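Local structure of (S)-2-haloacid dehalogenase IVA (Burkholderia cepacia, 2NO4) at the interface of chains A and B. The protein catalyses the hydrolytic dehalogenation of short-chain (S)-2-haloalkanoic acids, giving the (R)-2-hydroxyalkanoic acids with inversion of configuration and releasing the halide. Coordinates in Å, arbitrary orientation; residue numbers count along the deposited sequence, not the author numbering. Chains: chain A/B, (S)-2-haloacid dehalogenase IVA.

Contact 1: the interface of chains A and B. Residues chain A 161-162, 189, 193, 213; chain B 60, 63-64.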
# COMPACT_ATOMS: atom_id res chain seq x y z
N LYS A 161 6.87 -1.44 9.50
CA LYS A 161 7.44 -2.32 8.43
C LYS A 161 7.05 -1.77 7.04
O LYS A 161 5.95 -1.22 6.90
CB LYS A 161 6.88 -3.75 8.56
CG LYS A 161 7.27 -4.51 9.83
CD LYS A 161 6.26 -5.63 10.09
CE LYS A 161 6.82 -6.68 11.02
NZ LYS A 161 5.89 -7.86 11.04
N PRO A 162 7.89 -1.98 6.00
CA PRO A 162 9.19 -2.68 6.04
C PRO A 162 10.43 -1.78 6.20
O PRO A 162 11.50 -2.11 5.66
CB PRO A 162 9.21 -3.39 4.69
CG PRO A 162 8.53 -2.43 3.76
CD PRO A 162 7.51 -1.63 4.62
N TRP A 189 5.40 -8.63 1.45
CA TRP A 189 6.08 -7.34 1.76
C TRP A 189 6.99 -7.38 3.01
O TRP A 189 8.05 -6.76 3.03
CB TRP A 189 5.09 -6.16 1.84
CG TRP A 189 3.92 -6.39 2.76
CD1 TRP A 189 2.70 -6.93 2.42
CD2 TRP A 189 3.88 -6.16 4.17
NE1 TRP A 189 1.90 -7.04 3.55
CE2 TRP A 189 2.59 -6.56 4.63
CE3 TRP A 189 4.79 -5.62 5.10
CZ2 TRP A 189 2.20 -6.45 5.99
CZ3 TRP A 189 4.40 -5.51 6.47
CH2 TRP A 189 3.11 -5.93 6.88
N GLY A 193 10.97 -7.07 3.11
CA GLY A 193 11.76 -6.21 4.02
C GLY A 193 12.72 -6.96 4.98
O GLY A 193 13.83 -6.48 5.25
N TYR A 213 8.41 -9.72 -4.55
CA TYR A 213 9.63 -9.21 -3.89
C TYR A 213 10.83 -10.14 -4.08
O TYR A 213 11.53 -10.44 -3.12
CB TYR A 213 9.40 -8.89 -2.38
CG TYR A 213 8.29 -7.89 -2.18
CD1 TYR A 213 7.00 -8.31 -1.89
CD2 TYR A 213 8.53 -6.51 -2.33
CE1 TYR A 213 5.97 -7.39 -1.72
CE2 TYR A 213 7.51 -5.58 -2.15
CZ TYR A 213 6.23 -6.03 -1.85
OH TYR A 213 5.22 -5.12 -1.66
N THR B 60 6.31 0.13 -0.43
CA THR B 60 7.13 -0.75 0.38
C THR B 60 8.61 -0.72 -0.09
O THR B 60 9.50 -0.80 0.73
CB THR B 60 6.58 -2.17 0.41
OG1 THR B 60 6.56 -2.66 -0.92
CG2 THR B 60 5.12 -2.18 1.00
N LEU B 63 10.26 2.26 1.33
CA LEU B 63 10.47 2.03 2.78
C LEU B 63 11.62 1.08 3.06
O LEU B 63 12.33 1.28 4.03
CB LEU B 63 9.19 1.52 3.45
CG LEU B 63 8.09 2.58 3.66
CD1 LEU B 63 6.79 1.97 4.09
CD2 LEU B 63 8.59 3.67 4.65
N MET B 64 11.78 0.05 2.23
CA MET B 64 12.88 -0.89 2.44
C MET B 64 14.13 -0.56 1.58
O MET B 64 15.07 -1.35 1.52
CB MET B 64 12.44 -2.35 2.25
CG MET B 64 12.18 -2.77 0.79
SD MET B 64 11.67 -4.49 0.56
CE MET B 64 9.89 -4.45 0.88
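B:Thr60 and A:Tyr213 are joined by a hydrogen bond across the interface: the threonine hydroxyl OG1 lies 2.9 Å from the phenol oxygen OH of A:Tyr213, and the positions do not settle which of them donates. OG1 lies beyond the CE2 corner of the ring, 3.3 Å from CE2 of A:Tyr213 and tilted out of the ring plane. In B:Thr60 the hydroxyl stands between the backbone N and the carbonyl carbon (chi1 60°), which turns OG1 to the tyrosine while CG2 points to CB of A:Trp189.

The apolar half of the contact is built round A:Pro162. Its CD meets the CD1 branch of B:Leu63 at 3.7 Å, the two side chains crossing at about a right angle, and its CG rests 3.6 Å from the backbone O of B:Thr60. B:Met64 follows along the proline, its CB against the carbonyl O of A:Pro162, and its chain runs extended to SD before bending at chi3 (83°). That bend carries the methyl CE back over helix 188-197, 3.6 Å from the backbone N of A:Gly193 and 3.7 Å from the backbone O of A:Trp189, with A:Tyr213 CE2 and A:Pro162 CG also touching it. The sulfur lies 3.9 Å from CA of A:Gly193, where no side chain intervenes.

Further out, the cis peptide bond between A:Lys161 and A:Pro162 helps set the direction of the proline ring. A:Lys161 itself barely touches chain B; its CB lies in plane at the edge of the A:Trp189 indole, which probably helps relate the proline loop to helix 188-197. A:Lys161 is inferred to matter for catalysis, as is segment 185-190, which includes A:Trp189. The patch, centred about 11 Å from the nucleophile A:Asp20, joins the two chains of the deposited assembly and, if this dimer is the working form, may help to steady the loops framing the active site.

Contact 2: the interface of chains A and B. Residues chain A 60, 64; chain B 162, 189, 192-193, 213, 215.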
# COMPACT_ATOMS: atom_id res chain seq x y z
N THR A 60 1.99 4.47 3.75
CA THR A 60 2.00 5.85 3.33
C THR A 60 2.24 6.81 4.49
O THR A 60 2.88 7.82 4.31
CB THR A 60 0.69 6.23 2.61
OG1 THR A 60 -0.38 6.09 3.52
CG2 THR A 60 0.46 5.36 1.34
N MET A 64 5.28 9.63 4.73
CA MET A 64 5.01 11.03 4.83
C MET A 64 5.26 11.57 6.25
O MET A 64 5.05 12.74 6.50
CB MET A 64 3.59 11.36 4.28
CG MET A 64 2.45 11.03 5.26
SD MET A 64 0.84 11.51 4.53
CE MET A 64 0.41 10.21 3.44
N PRO B 162 4.28 9.01 -1.07
CA PRO B 162 4.14 10.42 -0.62
C PRO B 162 5.33 10.96 0.21
O PRO B 162 5.12 11.77 1.12
CB PRO B 162 2.89 10.36 0.27
CG PRO B 162 2.88 8.96 0.83
CD PRO B 162 3.70 8.06 -0.08
N TRP B 189 -3.86 9.34 -0.81
CA TRP B 189 -2.55 9.22 -0.18
C TRP B 189 -1.57 10.32 -0.71
O TRP B 189 -0.72 10.82 0.00
CB TRP B 189 -1.97 7.78 -0.39
CG TRP B 189 -2.05 7.28 -1.79
CD1 TRP B 189 -3.05 6.52 -2.32
CD2 TRP B 189 -1.14 7.56 -2.88
NE1 TRP B 189 -2.83 6.31 -3.65
CE2 TRP B 189 -1.67 6.92 -4.03
CE3 TRP B 189 0.08 8.28 -3.00
CZ2 TRP B 189 -1.05 6.99 -5.31
CZ3 TRP B 189 0.71 8.35 -4.30
CH2 TRP B 189 0.13 7.69 -5.42
N GLY B 192 -2.66 13.52 0.78
CA GLY B 192 -2.16 13.49 2.15
C GLY B 192 -0.71 13.92 2.22
O GLY B 192 -0.38 14.80 2.99
N GLY B 193 0.14 13.32 1.36
CA GLY B 193 1.55 13.68 1.30
C GLY B 193 1.81 15.11 0.87
O GLY B 193 2.61 15.81 1.52
N TYR B 213 -7.06 10.42 5.19
CA TYR B 213 -5.88 11.27 5.47
C TYR B 213 -6.29 12.67 5.91
O TYR B 213 -5.81 13.70 5.40
CB TYR B 213 -4.95 11.33 4.24
CG TYR B 213 -4.47 9.96 3.79
CD1 TYR B 213 -5.14 9.26 2.77
CD2 TYR B 213 -3.36 9.35 4.44
CE1 TYR B 213 -4.67 8.00 2.37
CE2 TYR B 213 -2.88 8.09 4.04
CZ TYR B 213 -3.55 7.42 3.01
OH TYR B 213 -3.07 6.19 2.64
N PHE B 215 -5.83 14.35 8.62
CA PHE B 215 -4.77 15.21 9.20
C PHE B 215 -4.18 16.19 8.18
O PHE B 215 -3.54 17.13 8.58
CB PHE B 215 -3.64 14.37 9.84
CG PHE B 215 -2.96 13.46 8.85
CD1 PHE B 215 -1.99 13.96 7.99
CD2 PHE B 215 -3.38 12.14 8.71
CE1 PHE B 215 -1.40 13.09 7.03
CE2 PHE B 215 -2.78 11.28 7.75
CZ PHE B 215 -1.83 11.74 6.94
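The C-terminal end of helix 43-63 of chain A, with A:Met64 just beyond it, meets three pieces of chain B: the loop at B:Pro162, the first turns of helix 188-197 and the loop carrying B:Tyr213 and B:Phe215. A:Met64 gives the most surface, 68 Å² hidden by the partner. Its chi1 of 79° sets CG between the backbone N and the carbonyl carbon, and the chain then stays extended as far as the sulfur.

SD reaches the rim of B:Phe215, 3.6 Å from CZ and within the ring plane, so the thioether meets the phenyl edge and not a face; the two side chains arrive from opposite directions. The same sulfur lies 3.7 Å from the carbonyl carbon of B:Gly192; B:Gly192 and B:Gly193, which lack side chains, let it come down on the helix backbone. The bend at chi3 (81°) turns CE away from B:Phe215, toward B:Trp189 and B:Pro162. There it is 3.7 Å from the backbone O of B:Trp189 and 4.0 Å from CE2 of B:Tyr213, to one side of the ring plane, the same side as B:Trp189 CA.

A:Thr60 covers the neighbouring side. Its OG1 and the phenol OH of B:Tyr213 form a hydrogen bond of 2.8 Å, of undecided direction, while the methyl CG2 packs 3.8 Å from CB of B:Trp189, the two side chains being roughly perpendicular.

Support within chain B holds the tyrosine ring: CA of B:Trp189 lies 3.5 Å above one face, displaced toward the rim, and CZ of B:Phe215 stands in plane at its edge. B:Phe215 thus touches both the sulfur of A:Met64 and the ring that grips A:Thr60, which may link the apolar and polar parts of the contact. The site docks a helix end of one chain onto the helix bearing B:Trp189, part of a segment inferred to be important for catalysis, and may help hold that segment about 12 Å from the nucleophile B:Asp20.

Contact 1 and contact 2 are twins with the chains exchanged, their C-alpha centres about 18 Å apart across the two-fold axis. In each, residues 60 and 64 of one chain meet 162, 189, 193 and 213 of the other, so each chain presents the C-terminal end of helix 43-63 and the methionine after it in one contact, and helix 188-197 with the loops at 162 and 213 in the other. Each centre lies 11 to 12 Å from the nucleophile of the receiving chain. If this deposited dimer is the working form, the contacts may support both catalytic sites alike, though the structure alone does not show communication.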